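Long-range contact in aldehyde dehydrogenase family protein (Pseudomonas syringae pv. tomato, PDB 5IUW), which probably oxidises aldehydes to carboxylic acids with NAD(P)+ as cofactor, and binds NAD and indole-3-acetate in its active site: residues Trp167-Met172 with Gly299-Ala304. Sequence-based numbering, arbitrary orientation.
With NAD (nicotinamide-adenine-dinucleotide), chain C; IAC (1H-indol-3-ylacetic acid), chain D.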
loop_
_atom_site.group_PDB
_atom_site.type_symbol
_atom_site.label_atom_id
_atom_site.label_comp_id
_atom_site.label_asym_id
_atom_site.label_seq_id
_atom_site.Cartn_x
_atom_site.Cartn_y
_atom_site.Cartn_z
ATOM N N TRP A 167 -15.797 -28.815 -12.139
ATOM C CA TRP A 167 -16.325 -28.964 -13.489
ATOM C C TRP A 167 -17.308 -27.870 -13.934
ATOM O O TRP A 167 -17.683 -27.832 -15.091
ATOM C CB TRP A 167 -16.999 -30.326 -13.613
ATOM C CG TRP A 167 -18.013 -30.605 -12.556
ATOM C CD1 TRP A 167 -17.833 -31.348 -11.422
ATOM C CD2 TRP A 167 -19.371 -30.150 -12.526
ATOM N NE1 TRP A 167 -18.996 -31.390 -10.697
ATOM C CE2 TRP A 167 -19.958 -30.666 -11.353
ATOM C CE3 TRP A 167 -20.156 -29.369 -13.388
ATOM C CZ2 TRP A 167 -21.291 -30.417 -11.010
ATOM C CZ3 TRP A 167 -21.481 -29.118 -13.044
ATOM C CH2 TRP A 167 -22.034 -29.646 -11.865
ATOM N N ASN A 168 -17.736 -26.986 -13.035
ATOM C CA ASN A 168 -18.807 -26.070 -13.425
ATOM C C ASN A 168 -18.336 -24.879 -14.286
ATOM O O ASN A 168 -19.054 -24.441 -15.178
ATOM C CB ASN A 168 -19.566 -25.582 -12.194
ATOM C CG ASN A 168 -18.710 -24.778 -11.244
ATOM O OD1 ASN A 168 -17.514 -25.018 -11.097
ATOM N ND2 ASN A 168 -19.338 -23.819 -10.569
ATOM N N PHE A 169 -17.148 -24.358 -14.017
ATOM C CA PHE A 169 -16.495 -23.435 -14.938
ATOM C C PHE A 169 -15.064 -23.927 -15.135
ATOM O O PHE A 169 -14.141 -23.402 -14.510
ATOM C CB PHE A 169 -16.482 -21.997 -14.408
ATOM C CG PHE A 169 -17.838 -21.370 -14.255
ATOM C CD1 PHE A 169 -18.391 -20.618 -15.276
ATOM C CD2 PHE A 169 -18.548 -21.500 -13.067
ATOM C CE1 PHE A 169 -19.634 -20.025 -15.130
ATOM C CE2 PHE A 169 -19.789 -20.905 -12.907
ATOM C CZ PHE A 169 -20.336 -20.168 -13.941
ATOM N N PRO A 170 -14.879 -24.947 -15.981
ATOM C CA PRO A 170 -13.599 -25.663 -16.095
ATOM C C PRO A 170 -12.424 -24.746 -16.451
ATOM O O PRO A 170 -11.429 -24.704 -15.735
ATOM C CB PRO A 170 -13.851 -26.670 -17.232
ATOM C CG PRO A 170 -15.330 -26.799 -17.319
ATOM C CD PRO A 170 -15.892 -25.468 -16.915
ATOM N N LEU A 171 -12.541 -24.014 -17.549
ATOM C CA LEU A 171 -11.428 -23.183 -17.982
ATOM C C LEU A 171 -11.263 -21.945 -17.104
ATOM O O LEU A 171 -10.148 -21.575 -16.751
ATOM C CB LEU A 171 -11.598 -22.772 -19.445
ATOM C CG LEU A 171 -10.454 -21.908 -19.988
ATOM C CD1 LEU A 171 -9.101 -22.584 -19.793
ATOM C CD2 LEU A 171 -10.661 -21.605 -21.436
ATOM N N MET A 172 -12.372 -21.305 -16.755
ATOM C CA MET A 172 -12.296 -20.089 -15.976
ATOM C C MET A 172 -11.697 -20.344 -14.586
ATOM O O MET A 172 -10.863 -19.565 -14.132
ATOM C CB MET A 172 -13.666 -19.437 -15.852
ATOM C CG MET A 172 -13.587 -17.961 -15.496
ATOM S SD MET A 172 -15.151 -17.269 -14.960
ATOM C CE MET A 172 -16.170 -17.581 -16.380
ATOM N N GLY A 299 -27.868 -23.320 -12.514
ATOM C CA GLY A 299 -27.769 -23.274 -11.064
ATOM C C GLY A 299 -26.527 -23.967 -10.518
ATOM O O GLY A 299 -26.369 -24.120 -9.303
ATOM N N GLU A 300 -25.640 -24.392 -11.417
ATOM C CA GLU A 300 -24.387 -25.027 -11.024
ATOM C C GLU A 300 -23.325 -23.944 -10.828
ATOM O O GLU A 300 -22.325 -23.887 -11.551
ATOM C CB GLU A 300 -23.949 -26.054 -12.070
ATOM C CG GLU A 300 -24.978 -27.154 -12.317
ATOM C CD GLU A 300 -24.686 -27.975 -13.562
ATOM O OE1 GLU A 300 -24.192 -27.396 -14.564
ATOM O OE2 GLU A 300 -24.954 -29.202 -13.530
ATOM N N VAL A 301 -23.586 -23.072 -9.857
ATOM C CA VAL A 301 -22.772 -21.896 -9.582
ATOM C C VAL A 301 -22.596 -21.789 -8.071
ATOM O O VAL A 301 -23.570 -21.810 -7.320
ATOM C CB VAL A 301 -23.422 -20.614 -10.131
ATOM C CG1 VAL A 301 -22.605 -19.382 -9.751
ATOM C CG2 VAL A 301 -23.619 -20.711 -11.651
ATOM N N CYS A 302 -21.359 -21.684 -7.622
ATOM C CA CYS A 302 -21.106 -21.671 -6.193
ATOM C C CYS A 302 -21.795 -20.502 -5.490
ATOM O O CYS A 302 -22.208 -20.620 -4.341
ATOM C CB CYS A 302 -19.607 -21.631 -5.934
ATOM S SG CYS A 302 -18.774 -20.106 -6.494
ATOM N N THR A 303 -21.922 -19.383 -6.193
ATOM C CA THR A 303 -22.559 -18.198 -5.642
ATOM C C THR A 303 -23.999 -18.014 -6.097
ATOM O O THR A 303 -24.544 -16.912 -6.004
ATOM C CB THR A 303 -21.783 -16.931 -6.019
ATOM O OG1 THR A 303 -21.625 -16.881 -7.440
ATOM C CG2 THR A 303 -20.426 -16.945 -5.358
ATOM N N ALA A 304 -24.612 -19.080 -6.593
ATOM C CA ALA A 304 -26.019 -19.026 -6.970
ATOM C C ALA A 304 -26.820 -18.428 -5.823
ATOM O O ALA A 304 -26.600 -18.776 -4.663
ATOM C CB ALA A 304 -26.542 -20.420 -7.331
HETATM P PA NAD C . -15.595 -31.943 -5.799
HETATM O O1A NAD C . -15.084 -31.519 -4.445
HETATM O O2A NAD C . -16.248 -33.279 -5.714
HETATM O O5B NAD C . -14.345 -32.067 -6.789
HETATM C C5B NAD C . -13.588 -30.876 -7.091
HETATM C C4B NAD C . -12.117 -31.314 -7.408
HETATM O O4B NAD C . -11.604 -31.956 -6.386
HETATM C C3B NAD C . -12.134 -32.286 -8.569
HETATM O O3B NAD C . -11.107 -32.005 -9.413
HETATM C C2B NAD C . -11.961 -33.652 -7.846
HETATM O O2B NAD C . -11.503 -34.692 -8.821
HETATM C C1B NAD C . -11.116 -33.389 -6.903
HETATM N N9A NAD C . -11.157 -34.374 -5.827
HETATM C C8A NAD C . -12.204 -35.151 -5.474
HETATM N N7A NAD C . -11.807 -35.939 -4.445
HETATM C C5A NAD C . -10.510 -35.643 -4.152
HETATM C C6A NAD C . -9.632 -36.134 -3.203
HETATM N N6A NAD C . -9.871 -37.128 -2.241
HETATM N N1A NAD C . -8.378 -35.674 -3.112
HETATM C C2A NAD C . -7.981 -34.705 -3.970
HETATM N N3A NAD C . -8.838 -34.210 -4.919
HETATM C C4A NAD C . -10.105 -34.679 -5.001
HETATM O O3 NAD C . -16.600 -30.833 -6.301
HETATM P PN NAD C . -17.383 -30.831 -7.719
HETATM O O1N NAD C . -17.987 -32.194 -7.930
HETATM O O2N NAD C . -16.375 -30.553 -8.805
HETATM O O5D NAD C . -18.602 -29.794 -7.663
HETATM C C5D NAD C . -18.442 -28.379 -7.607
HETATM C C4D NAD C . -18.324 -27.842 -6.122
HETATM O O4D NAD C . -17.416 -26.921 -6.178
HETATM C C3D NAD C . -19.565 -27.135 -5.588
HETATM O O3D NAD C . -19.762 -27.378 -4.255
HETATM C C2D NAD C . -19.248 -25.628 -5.795
HETATM O O2D NAD C . -20.005 -24.740 -4.834
HETATM C C1D NAD C . -18.007 -25.548 -5.581
HETATM N N1N NAD C . -17.459 -24.403 -6.287
HETATM C C2N NAD C . -16.849 -23.389 -5.573
HETATM C C3N NAD C . -16.332 -22.282 -6.254
HETATM C C7N NAD C . -15.668 -21.150 -5.467
HETATM O O7N NAD C . -15.825 -21.081 -4.262
HETATM N N7N NAD C . -14.899 -20.198 -6.121
HETATM C C4N NAD C . -16.425 -22.207 -7.638
HETATM C C5N NAD C . -17.028 -23.228 -8.351
HETATM C C6N NAD C . -17.548 -24.335 -7.667
HETATM C C IAC D . -18.946 -15.531 -11.579
HETATM C C1 IAC D . -18.601 -16.781 -11.995
HETATM C C2 IAC D . -18.610 -17.106 -13.376
HETATM C C3 IAC D . -18.976 -16.140 -14.304
HETATM C C4 IAC D . -19.330 -14.861 -13.883
HETATM C C5 IAC D . -19.319 -14.544 -12.533
HETATM C C7 IAC D . -18.285 -17.535 -10.873
HETATM C C8 IAC D . -18.439 -16.745 -9.752
HETATM C C17 IAC D . -17.850 -18.973 -10.914
HETATM C C18 IAC D . -17.986 -19.605 -9.556
HETATM N N IAC D . -18.844 -15.507 -10.178
HETATM O O2 IAC D . -18.930 -20.405 -9.316
HETATM O O3 IAC D . -17.118 -19.331 -8.691
#
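Asn168 reaches across to the Glu300-Cys302 loop at the heart of the aldehyde dehydrogenase fold, where the cofactor-binding half meets the loop carrying Cys302, which matches the nucleophilic cysteine of the family. Asn168 ND2 donates to Glu300 O at 3.1 Å; the bond is fairly straight (159°), and the acceptor lies in the amide plane, although the donor stands above the plane of the carbonyl. CG sits between the backbone N and C (chi1 63°), which turns the amide toward both the loop and the nicotinamide: Asn168 ND2 is also 3.3 Å from NAD C5N. This places Asn168 where the family's oxyanion-hole asparagine is expected, alongside the backbone N of Cys302.

The tight part lies next to it. The Glu300 carboxylate meets the six-membered end of the Trp167 indole at its edge, in plane, with Glu300 CD 3.4 Å from Trp167 CZ3 and the two flat groups 74° apart. Gln298 and the backbone N of Val345 hold the carboxylate oxygens, while at another point on the indole rim NE1 makes a weak bond to the NAD phosphate oxygen O1N.

On the indole-acetate side the two segments touch each other more lightly. Val301, partly exposed, only brushes the edge of Phe169, whose face packs closely against the ligand. Here Val301 CG2 stands 4.0 Å from Phe169 CE2.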